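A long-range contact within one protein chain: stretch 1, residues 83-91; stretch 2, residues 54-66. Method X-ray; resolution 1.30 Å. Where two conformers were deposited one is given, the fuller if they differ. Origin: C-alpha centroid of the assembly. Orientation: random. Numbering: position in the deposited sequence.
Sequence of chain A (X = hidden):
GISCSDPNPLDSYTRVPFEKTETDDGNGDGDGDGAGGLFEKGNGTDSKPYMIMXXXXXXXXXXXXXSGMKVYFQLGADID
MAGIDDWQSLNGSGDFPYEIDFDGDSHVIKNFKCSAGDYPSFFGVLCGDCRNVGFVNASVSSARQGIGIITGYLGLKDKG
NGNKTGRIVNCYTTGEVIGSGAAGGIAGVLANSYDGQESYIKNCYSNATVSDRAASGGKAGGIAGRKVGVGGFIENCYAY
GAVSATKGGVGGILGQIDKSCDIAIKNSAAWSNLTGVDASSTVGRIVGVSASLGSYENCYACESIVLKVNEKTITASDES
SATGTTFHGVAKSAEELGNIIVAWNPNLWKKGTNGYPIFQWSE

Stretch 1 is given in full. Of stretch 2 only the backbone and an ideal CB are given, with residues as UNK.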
ATOM      1  N   GLY A  83     -19.226   8.404  -7.699  1.00 11.79           N
ATOM      2  CA  GLY A  83     -19.874   8.395  -8.987  1.00 12.55           C
ATOM      3  C   GLY A  83     -18.999   8.101 -10.172  1.00 13.69           C
ATOM      4  O   GLY A  83     -19.498   8.054 -11.315  1.00 16.58           O
ATOM      5  N   ILE A  84     -17.703   7.881  -9.934  1.00 12.37           N
ATOM      6  CA  ILE A  84     -16.736   7.565 -11.005  0.70 12.51           C
ATOM      7  C   ILE A  84     -16.643   6.056 -11.147  1.00 12.58           C
ATOM      8  O   ILE A  84     -16.184   5.372 -10.222  1.00 12.82           O
ATOM      9  CB  ILE A  84     -15.318   8.144 -10.725  0.70 11.52           C
ATOM     10  CG1 ILE A  84     -15.358   9.675 -10.580  0.70 14.06           C
ATOM     11  CG2 ILE A  84     -14.296   7.680 -11.794  0.70 12.36           C
ATOM     12  CD1 ILE A  84     -16.146  10.384 -11.629  0.70 13.56           C
ATOM     13  N   ASP A  85     -17.069   5.559 -12.312  1.00 12.97           N
ATOM     14  CA  ASP A  85     -17.129   4.140 -12.647  0.60 13.89           C
ATOM     15  C   ASP A  85     -16.069   3.688 -13.647  1.00 12.81           C
ATOM     16  O   ASP A  85     -15.934   2.495 -13.912  1.00 15.26           O
ATOM     17  CB  ASP A  85     -18.496   3.826 -13.284  0.60 16.00           C
ATOM     18  CG  ASP A  85     -19.652   4.001 -12.332  0.60 17.70           C
ATOM     19  OD1 ASP A  85     -19.466   3.939 -11.108  0.60 19.18           O
ATOM     20  OD2 ASP A  85     -20.773   4.175 -12.862  0.60 23.67           O
ATOM     21  N   ASP A  86     -15.345   4.633 -14.240  1.00 11.73           N
ATOM     22  CA  ASP A  86     -14.486   4.299 -15.395  1.00 11.76           C
ATOM     23  C   ASP A  86     -13.001   4.195 -15.096  1.00 12.00           C
ATOM     24  O   ASP A  86     -12.178   4.195 -16.033  1.00 12.89           O
ATOM     25  CB  ASP A  86     -14.722   5.307 -16.563  1.00 13.55           C
ATOM     26  CG  ASP A  86     -14.248   6.727 -16.254  1.00 12.80           C
ATOM     27  OD1 ASP A  86     -14.035   7.074 -15.082  1.00 16.42           O
ATOM     28  OD2 ASP A  86     -14.137   7.547 -17.204  1.00 16.49           O
ATOM     29  N   TRP A  87     -12.613   4.099 -13.819  1.00 11.43           N
ATOM     30  CA  TRP A  87     -11.182   4.009 -13.537  1.00  9.70           C
ATOM     31  C   TRP A  87     -10.649   2.634 -13.896  1.00  8.92           C
ATOM     32  O   TRP A  87     -11.182   1.629 -13.449  1.00 10.75           O
ATOM     33  CB  TRP A  87     -10.909   4.259 -12.076  1.00  9.46           C
ATOM     34  CG  TRP A  87      -9.474   4.496 -11.800  1.00  8.41           C
ATOM     35  CD1 TRP A  87      -8.553   3.572 -11.358  1.00  9.15           C
ATOM     36  CD2 TRP A  87      -8.782   5.739 -11.882  1.00  8.06           C
ATOM     37  NE1 TRP A  87      -7.326   4.170 -11.184  1.00  8.90           N
ATOM     38  CE2 TRP A  87      -7.452   5.509 -11.455  1.00  7.40           C
ATOM     39  CE3 TRP A  87      -9.156   7.045 -12.239  1.00  8.67           C
ATOM     40  CZ2 TRP A  87      -6.513   6.534 -11.390  1.00 10.00           C
ATOM     41  CZ3 TRP A  87      -8.210   8.052 -12.167  1.00 10.78           C
ATOM     42  CH2 TRP A  87      -6.908   7.791 -11.775  1.00 11.95           C
ATOM     43  N   GLN A  88      -9.539   2.627 -14.621  1.00  8.87           N
ATOM     44  CA  GLN A  88      -8.654   1.478 -14.641  1.00  8.26           C
ATOM     45  C   GLN A  88      -7.274   2.025 -14.257  1.00  8.27           C
ATOM     46  O   GLN A  88      -6.968   3.201 -14.442  1.00  9.22           O
ATOM     47  CB  GLN A  88      -8.690   0.764 -15.992  1.00  9.75           C
ATOM     48  CG  GLN A  88     -10.088   0.195 -16.305  1.00 11.45           C
ATOM     49  CD  GLN A  88     -10.145  -0.623 -17.581  1.00 13.36           C
ATOM     50  OE1 GLN A  88      -9.133  -0.835 -18.239  1.00 16.05           O
ATOM     51  NE2 GLN A  88     -11.328  -1.114 -17.908  1.00 13.94           N
ATOM     52  N   SER A  89      -6.455   1.169 -13.673  1.00  7.96           N
ATOM     53  CA  SER A  89      -5.204   1.618 -13.100  1.00  8.10           C
ATOM     54  C   SER A  89      -4.318   2.349 -14.104  1.00  9.15           C
ATOM     55  O   SER A  89      -4.303   2.015 -15.299  1.00 10.67           O
ATOM     56  CB  SER A  89      -4.467   0.472 -12.449  1.00  9.06           C
ATOM     57  OG  SER A  89      -3.977  -0.435 -13.409  1.00 10.74           O
ATOM     58  N   LEU A  90      -3.598   3.357 -13.632  1.00  8.15           N
ATOM     59  CA  LEU A  90      -2.851   4.229 -14.543  1.00  8.37           C
ATOM     60  C   LEU A  90      -1.785   3.509 -15.343  1.00  9.07           C
ATOM     61  O   LEU A  90      -1.609   3.804 -16.526  1.00  9.76           O
ATOM     62  CB  LEU A  90      -2.245   5.389 -13.746  1.00  8.04           C
ATOM     63  CG  LEU A  90      -3.244   6.381 -13.181  1.00  8.88           C
ATOM     64  CD1 LEU A  90      -2.678   7.197 -12.039  1.00 11.00           C
ATOM     65  CD2 LEU A  90      -3.742   7.286 -14.324  1.00 11.34           C
ATOM     66  N   ASN A  91      -1.082   2.587 -14.678  1.00  7.98           N
ATOM     67  CA  ASN A  91       0.073   1.935 -15.308  1.00  7.84           C
ATOM     68  C   ASN A  91       0.041   0.420 -15.168  1.00  7.39           C
ATOM     69  O   ASN A  91       1.080  -0.226 -15.169  1.00  8.95           O
ATOM     70  CB  ASN A  91       1.370   2.485 -14.741  1.00  7.57           C
ATOM     71  CG  ASN A  91       2.607   2.071 -15.531  1.00  7.56           C
ATOM     72  OD1 ASN A  91       2.606   2.106 -16.776  1.00  7.89           O
ATOM     73  ND2 ASN A  91       3.666   1.688 -14.818  1.00  8.12           N
ATOM     74  N   UNK A  54     -10.154  18.509  -8.963  1.00 10.22           N
ATOM     75  CA  UNK A  54     -11.424  17.792  -8.879  1.00 10.33           C
ATOM     76  C   UNK A  54     -11.291  16.420  -9.531  1.00  8.76           C
ATOM     77  O   UNK A  54     -10.234  16.103 -10.091  1.00  9.57           O
ATOM     78  CB  UNK A  54     -12.545  18.594  -9.543  1.00 10.33           C
ATOM     79  N   UNK A  55     -12.334  15.612  -9.473  1.00 10.30           N
ATOM     80  CA  UNK A  55     -12.276  14.239  -9.984  1.00 10.25           C
ATOM     81  C   UNK A  55     -12.264  14.157 -11.492  1.00 10.22           C
ATOM     82  O   UNK A  55     -11.760  13.183 -12.054  1.00 11.63           O
ATOM     83  CB  UNK A  55     -13.463  13.434  -9.451  1.00 10.25           C
ATOM     84  N   UNK A  56     -12.782  15.165 -12.168  1.00 10.86           N
ATOM     85  CA  UNK A  56     -12.729  15.141 -13.625  1.00 11.64           C
ATOM     86  C   UNK A  56     -11.262  15.286 -14.056  1.00  9.88           C
ATOM     87  O   UNK A  56     -10.774  14.573 -14.947  1.00 11.41           O
ATOM     88  CB  UNK A  56     -13.596  16.249 -14.227  1.00 11.64           C
ATOM     89  N   UNK A  57     -10.545  16.180 -13.384  1.00  9.79           N
ATOM     90  CA  UNK A  57      -9.113  16.330 -13.628  1.00  9.50           C
ATOM     91  C   UNK A  57      -8.320  15.062 -13.256  1.00  7.90           C
ATOM     92  O   UNK A  57      -7.371  14.690 -13.954  1.00  8.79           O
ATOM     93  CB  UNK A  57      -8.579  17.527 -12.838  1.00  9.50           C
ATOM     94  N   UNK A  58      -8.655  14.414 -12.152  1.00  8.72           N
ATOM     95  CA  UNK A  58      -7.947  13.205 -11.806  1.00  8.44           C
ATOM     96  C   UNK A  58      -8.145  12.117 -12.875  1.00  8.93           C
ATOM     97  O   UNK A  58      -7.225  11.322 -13.146  1.00  9.30           O
ATOM     98  CB  UNK A  58      -8.412  12.703 -10.437  1.00  8.44           C
ATOM     99  N   UNK A  59      -9.299  12.123 -13.528  1.00  9.52           N
ATOM    100  CA  UNK A  59      -9.570  11.206 -14.635  1.00 10.00           C
ATOM    101  C   UNK A  59      -8.819  11.571 -15.919  1.00  9.39           C
ATOM    102  O   UNK A  59      -8.763  10.762 -16.823  1.00 13.70           O
ATOM    103  CB  UNK A  59     -11.073  11.175 -14.917  1.00 10.00           C
ATOM    104  N   UNK A  60      -8.203  12.736 -15.981  1.00  8.79           N
ATOM    105  CA  UNK A  60      -7.364  13.126 -17.119  1.00  9.68           C
ATOM    106  C   UNK A  60      -5.913  12.668 -16.991  1.00  7.75           C
ATOM    107  O   UNK A  60      -5.148  12.782 -17.948  1.00  8.97           O
ATOM    108  CB  UNK A  60      -7.398  14.647 -17.284  1.00  9.68           C
ATOM    109  N   UNK A  61      -5.520  12.128 -15.821  1.00  8.69           N
ATOM    110  CA  UNK A  61      -4.130  11.694 -15.634  1.00  7.93           C
ATOM    111  C   UNK A  61      -3.723  10.716 -16.745  1.00  7.40           C
ATOM    112  O   UNK A  61      -2.618  10.802 -17.271  1.00  8.55           O
ATOM    113  CB  UNK A  61      -3.951  11.043 -14.261  1.00  7.93           C
ATOM    114  N   UNK A  62      -4.582   9.746 -17.033  1.00  8.32           N
ATOM    115  CA  UNK A  62      -4.216   8.707 -18.004  1.00  9.84           C
ATOM    116  C   UNK A  62      -3.893   9.274 -19.380  1.00  9.36           C
ATOM    117  O   UNK A  62      -3.074   8.714 -20.128  1.00 12.36           O
ATOM    118  CB  UNK A  62      -5.350   7.688 -18.130  1.00  9.84           C
ATOM    119  N   UNK A  63      -4.489  10.417 -19.714  1.00  8.80           N
ATOM    120  CA  UNK A  63      -4.356  11.027 -21.046  0.70  7.82           C
ATOM    121  C   UNK A  63      -3.007  11.717 -21.243  1.00  9.53           C
ATOM    122  O   UNK A  63      -2.653  12.028 -22.354  1.00 11.39           O
ATOM    123  CB  UNK A  63      -5.482  12.038 -21.271  0.70  7.82           C
ATOM    124  N   UNK A  64      -2.292  11.997 -20.146  1.00  8.01           N
ATOM    125  CA  UNK A  64      -1.047  12.786 -20.229  1.00  8.07           C
ATOM    126  C   UNK A  64       0.197  12.022 -19.762  1.00  7.73           C
ATOM    127  O   UNK A  64       1.307  12.570 -19.700  1.00  8.46           O
ATOM    128  CB  UNK A  64      -1.192  14.060 -19.394  1.00  8.07           C
ATOM    129  N   UNK A  65       0.044  10.726 -19.475  1.00  8.10           N
ATOM    130  CA  UNK A  65       1.186   9.843 -19.201  1.00  8.04           C
ATOM    131  C   UNK A  65       2.086   9.739 -20.452  1.00  7.97           C
ATOM    132  O   UNK A  65       1.600   9.869 -21.591  1.00  8.64           O
ATOM    133  CB  UNK A  65       0.700   8.457 -18.774  1.00  8.04           C
ATOM    134  N   UNK A  66       3.372   9.529 -20.247  1.00  8.32           N
ATOM    135  CA  UNK A  66       4.367   9.465 -21.333  1.00  9.69           C
ATOM    136  C   UNK A  66       5.257   8.244 -21.139  1.00  9.44           C
ATOM    137  O   UNK A  66       5.861   8.043 -20.083  1.00  9.64           O
ATOM    138  CB  UNK A  66       5.214  10.739 -21.379  1.00  9.69           C
TER

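Position 54 lies just before a helix, and nothing of stretch 1 is within 5.5 Å of its ideal CB. A capping residue such as Asn, Asp, Ser or Thr would suit it. It is Asn54, whose OD1 accepts from the backbone N of position 57 at 2.9 Å, a capping bond.

At position 55, CA-to-CB points toward stretch 1, and the ideal CB is already 4.4 Å from Ile84 CG1. A small apolar side chain would suit. Ala55 is found.

Position 56 points away and position 57 is out of reach, so stretch 1 sets no demand on either. They are Thr56 and Gln57.

Position 58 points sideways, with its ideal CB 5.0 Å from Trp87 CZ3. The ring edge favours an apolar side chain; Val, Leu, Ile or Met could serve. Ile58 places CG2 4.3 Å from Trp87 CZ3.

Position 59 also points sideways. Its ideal CB is 5.1 Å from both Trp87 CZ3 and Asp86 OD1. The carboxylate invites a donor, preferably positive: Arg or Lys, less fully Gln. Arg59 meets it with two nearly straight hydrogen bonds, NE to Asp86 OD1 at 3.0 Å and NH2 to Asp86 OD2 at 2.9 Å, which make a salt bridge. On the way its CD packs 3.5 Å from Ile84 CD1.

Position 60 points away and is free of stretch 1. It is Asn60, bonded elsewhere in the structure.

Position 61 points toward stretch 1. Its ideal CB is 3.8 Å from Leu90 CD2 and 5.0 Å from Trp87 CH2. This apolar setting suits Leu, Ile or Met. Met61, present as selenomethionine, brings CE 3.5 Å from Leu90 CD1 and SE 4.5 Å from Trp87 CH2.

Position 62 points sideways, its ideal CB 4.2 Å from Leu90 CD2. The Asp86 backbone O offers an acceptor, but it lies about 8.0 Å from the ideal CB of 62, so Arg suits best and Lys would have to be nearly fully extended. Arg62 donates from NH2 to Asp86 O at 2.7 Å. A water links NH1, by a weak bond, to Gln88 O.

Positions 63 and 64 are out of reach and stay open to many residues. They are Ser63 and Val64.

At position 65 CA-to-CB points toward stretch 1, but nothing lies within 5.5 Å of the ideal CB. A longer apolar side chain such as Leu or Met could reach Leu90. Leu65 does, with CD1 4.1 Å from Leu90 CB.

Position 66 is out of reach. It is Lys66.

Stretch 2 54-66: NATQIRNMRSVLK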
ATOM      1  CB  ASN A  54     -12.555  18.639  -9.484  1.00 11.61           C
ATOM      2  CG  ASN A  54     -12.373  18.918 -10.936  1.00 11.10           C
ATOM      3  OD1 ASN A  54     -11.999  18.036 -11.703  1.00 12.12           O
ATOM      4  ND2 ASN A  54     -12.697  20.130 -11.348  1.00 17.92           N
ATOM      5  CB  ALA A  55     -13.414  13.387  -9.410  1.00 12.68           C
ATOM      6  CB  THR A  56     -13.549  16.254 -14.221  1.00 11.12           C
ATOM      7  OG1 THR A  56     -14.898  16.146 -13.769  1.00 15.39           O
ATOM      8  CG2 THR A  56     -13.526  16.200 -15.756  1.00 16.75           C
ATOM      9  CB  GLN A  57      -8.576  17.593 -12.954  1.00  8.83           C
ATOM     10  CG  GLN A  57      -9.139  18.886 -13.552  1.00  9.95           C
ATOM     11  CD  GLN A  57      -8.652  20.146 -12.877  1.00 10.57           C
ATOM     12  OE1 GLN A  57      -7.894  20.098 -11.952  1.00 12.23           O
ATOM     13  NE2 GLN A  57      -9.148  21.287 -13.322  1.00 15.35           N
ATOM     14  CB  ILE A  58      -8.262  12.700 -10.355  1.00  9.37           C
ATOM     15  CG1 ILE A  58      -7.007  12.109  -9.703  1.00  9.40           C
ATOM     16  CG2 ILE A  58      -9.401  11.728 -10.320  1.00  9.54           C
ATOM     17  CD1 ILE A  58      -7.154  11.890  -8.198  1.00 11.23           C
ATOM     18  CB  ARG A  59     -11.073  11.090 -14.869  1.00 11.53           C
ATOM     19  CG  ARG A  59     -11.759  10.372 -13.704  1.00 11.74           C
ATOM     20  CD  ARG A  59     -13.253  10.598 -13.649  1.00 13.19           C
ATOM     21  NE  ARG A  59     -13.869  10.078 -14.856  1.00 12.22           N
ATOM     22  CZ  ARG A  59     -14.564  10.821 -15.728  1.00 14.73           C
ATOM     23  NH1 ARG A  59     -14.854  12.108 -15.486  1.00 17.25           N
ATOM     24  NH2 ARG A  59     -15.015  10.256 -16.831  1.00 16.05           N
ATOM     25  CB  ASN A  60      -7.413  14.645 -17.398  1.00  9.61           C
ATOM     26  CG  ASN A  60      -8.790  15.109 -17.869  1.00 10.16           C
ATOM     27  OD1 ASN A  60      -9.524  14.341 -18.524  1.00 10.85           O
ATOM     28  ND2 ASN A  60      -9.146  16.363 -17.542  1.00  9.70           N
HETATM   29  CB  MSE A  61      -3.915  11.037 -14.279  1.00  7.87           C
HETATM   30  CG  MSE A  61      -4.089  11.976 -13.102  1.00  9.08           C
HETATM   31 SE   MSE A  61      -3.908  11.070 -11.410  0.75  6.41          SE
HETATM   32  CE  MSE A  61      -2.005  10.626 -11.565  1.00  8.67           C
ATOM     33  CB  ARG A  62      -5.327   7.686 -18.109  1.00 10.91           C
ATOM     34  CG  ARG A  62      -6.648   8.227 -18.575  1.00 15.55           C
ATOM     35  CD  ARG A  62      -7.489   6.968 -18.822  1.00 25.04           C
ATOM     36  NE  ARG A  62      -8.794   6.970 -18.236  1.00 35.83           N
ATOM     37  CZ  ARG A  62      -9.456   5.882 -17.789  1.00 38.14           C
ATOM     38  NH1 ARG A  62      -8.922   4.623 -17.726  1.00 29.82           N
ATOM     39  NH2 ARG A  62     -10.680   6.089 -17.334  1.00 34.74           N
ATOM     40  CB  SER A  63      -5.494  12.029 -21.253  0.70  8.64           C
ATOM     41  OG  SER A  63      -6.771  11.437 -20.938  0.70  7.62           O
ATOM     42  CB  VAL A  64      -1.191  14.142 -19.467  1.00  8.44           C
ATOM     43  CG1 VAL A  64      -2.221  15.040 -20.137  1.00 10.60           C
ATOM     44  CG2 VAL A  64      -1.433  13.911 -17.968  1.00  8.37           C
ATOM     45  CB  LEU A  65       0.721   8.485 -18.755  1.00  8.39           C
ATOM     46  CG  LEU A  65      -0.073   8.451 -17.432  1.00  8.87           C
ATOM     47  CD1 LEU A  65      -0.600   7.038 -17.172  1.00 10.42           C
ATOM     48  CD2 LEU A  65       0.771   8.997 -16.218  1.00  9.79           C
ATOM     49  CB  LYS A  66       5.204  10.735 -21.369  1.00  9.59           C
ATOM     50  CG  LYS A  66       4.424  11.992 -21.719  1.00 12.14           C
ATOM     51  CD  LYS A  66       5.229  13.278 -21.611  1.00 16.65           C
ATOM     52  CE  LYS A  66       6.253  13.404 -22.694  1.00 21.58           C
ATOM     53  NZ  LYS A  66       6.956  14.750 -22.579  1.00 22.63           N
TER
HETATM   54  O   HOH W   1      -5.978   4.463 -16.777  1.00 18.02           O
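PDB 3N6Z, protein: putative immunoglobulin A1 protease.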